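Local coordinates for glycosyl transferase family 8 (Streptococcus pneumoniae, PDB 5GVV) that transfers galactose from UDP-galactose to the terminal glucose of the already glycosylated serine-rich repeat protein PsrP, the third step of its polymorphic O-glycosylation, at the interface of chains A and B. Coordinates in Å, arbitrary orientation; residue numbers count along the deposited sequence, not the author numbering. Chains: chain A/B, Glycosyl transferase family 8.

The interface of chains A and B. Residues chain A 203-204, 206-208, 215, 240; chain B 332, 334-335.
One face of the A:Tyr204 phenol ring carries the CD1 methyl of B:Leu332, a CH-pi contact with the methyl 3.9 Å from the ring centroid and displaced toward the rim, near CE1. The second ring, A:Phe215, offers its CE1 and CZ side to B:Leu335, whose CD2 comes within 3.7 Å of CE1, while CE2 on the opposite side meets the selenium SE of B:Met334 (a selenomethionine) at 3.9 Å; in the ring plane, the backbone N of A:Ala207 lies at the edge. This apolar patch belongs to the two-fold interface between two copies of a family 8 glycosyltransferase and recurs with the roles of the two chains reversed; the pairing may not persist in solution. The short helix 203-208 of chain A meets the start of helix 333-342 of chain B and the residue just before it. With CG anti to its backbone N (chi1 -175°), the A:Tyr204 side chain reaches toward chain B and crosses that of B:Leu332 at about a right angle, which presents the ring face to CD1. The same CD1 methyl also reaches OG1 of A:Thr208 at 3.4 Å. That hydroxyl is held within its own helix by a hydrogen bond of 2.6 Å from OG1 to the A:Tyr204 carbonyl O, with the donor 36° above the carbonyl plane. Between the two rings the A:Ala207 methyl CB packs on CB of B:Met334 at 3.7 Å and also touches both leucines. B:Leu335 divides its branches: CD2 faces A:Phe215, whereas CD1 meets CG2 of A:Val240 at 3.7 Å. Polar linkage comes through a water molecule, which lies 2.9 Å from both A:Ala207 O and B:Met334 N and so engages the amino-terminal end of helix 333-342.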
# COMPACT_ATOMS: atom_id res chain seq x y z
N ASP A 203 14.94 -19.65 4.43
CA ASP A 203 14.91 -20.75 3.45
C ASP A 203 16.00 -20.65 2.38
O ASP A 203 16.70 -21.63 2.11
CB ASP A 203 13.53 -20.83 2.77
CG ASP A 203 12.50 -21.53 3.64
OD1 ASP A 203 12.83 -21.88 4.80
OD2 ASP A 203 11.35 -21.72 3.16
N TYR A 204 16.13 -19.47 1.78
CA TYR A 204 17.16 -19.25 0.77
C TYR A 204 18.55 -19.44 1.37
O TYR A 204 19.41 -20.08 0.76
CB TYR A 204 17.06 -17.86 0.12
CG TYR A 204 18.04 -17.68 -1.02
CD1 TYR A 204 17.71 -18.06 -2.31
CD2 TYR A 204 19.32 -17.17 -0.79
CE1 TYR A 204 18.60 -17.92 -3.36
CE2 TYR A 204 20.22 -17.03 -1.83
CZ TYR A 204 19.86 -17.40 -3.11
OH TYR A 204 20.75 -17.26 -4.14
N ALA A 206 19.26 -21.23 4.08
CA ALA A 206 19.38 -22.63 4.46
C ALA A 206 19.70 -23.51 3.26
O ALA A 206 20.53 -24.42 3.33
CB ALA A 206 18.12 -23.11 5.14
N ALA A 207 19.02 -23.25 2.15
CA ALA A 207 19.29 -23.97 0.91
C ALA A 207 20.69 -23.63 0.37
O ALA A 207 21.35 -24.47 -0.25
CB ALA A 207 18.22 -23.67 -0.13
N THR A 208 21.12 -22.39 0.60
CA THR A 208 22.46 -21.95 0.23
C THR A 208 23.53 -22.75 0.98
O THR A 208 24.45 -23.32 0.37
CB THR A 208 22.65 -20.45 0.53
OG1 THR A 208 21.78 -19.66 -0.29
CG2 THR A 208 24.08 -20.02 0.28
N PHE A 215 14.38 -27.87 6.60
CA PHE A 215 13.20 -28.13 5.79
C PHE A 215 12.37 -29.31 6.29
O PHE A 215 11.30 -29.59 5.76
CB PHE A 215 13.59 -28.33 4.32
CG PHE A 215 14.23 -27.12 3.70
CD1 PHE A 215 13.44 -26.10 3.19
CD2 PHE A 215 15.61 -26.99 3.65
CE1 PHE A 215 14.02 -24.97 2.63
CE2 PHE A 215 16.20 -25.86 3.10
CZ PHE A 215 15.41 -24.85 2.58
N VAL A 240 11.13 -17.26 -3.35
CA VAL A 240 11.45 -18.68 -3.44
C VAL A 240 11.24 -19.42 -2.12
O VAL A 240 11.19 -20.64 -2.09
CB VAL A 240 12.90 -18.89 -3.94
CG1 VAL A 240 13.04 -18.40 -5.37
CG2 VAL A 240 13.89 -18.18 -3.02
N LEU B 332 16.91 -22.64 -5.65
CA LEU B 332 18.02 -23.50 -5.26
C LEU B 332 17.54 -24.95 -5.18
O LEU B 332 16.34 -25.19 -5.04
CB LEU B 332 18.62 -23.04 -3.93
CG LEU B 332 19.39 -21.72 -3.95
CD1 LEU B 332 19.86 -21.33 -2.55
CD2 LEU B 332 20.57 -21.77 -4.90
N MSE B 334 17.53 -27.39 -2.88
CA MSE B 334 16.71 -27.70 -1.74
C MSE B 334 15.33 -27.14 -1.78
O MSE B 334 14.42 -27.75 -1.30
CB MSE B 334 17.41 -27.27 -0.44
CG MSE B 334 18.43 -28.32 -0.18
SE MSE B 334 19.15 -28.05 1.67
CE MSE B 334 20.73 -29.22 1.53
N LEU B 335 15.18 -25.96 -2.37
CA LEU B 335 13.87 -25.32 -2.50
C LEU B 335 13.04 -26.09 -3.51
O LEU B 335 11.87 -26.41 -3.26
CB LEU B 335 14.03 -23.86 -2.91
CG LEU B 335 14.81 -23.04 -1.88
CD1 LEU B 335 14.98 -21.60 -2.32
CD2 LEU B 335 14.11 -23.11 -0.54
O HOH W 1 20.03 -26.30 -2.01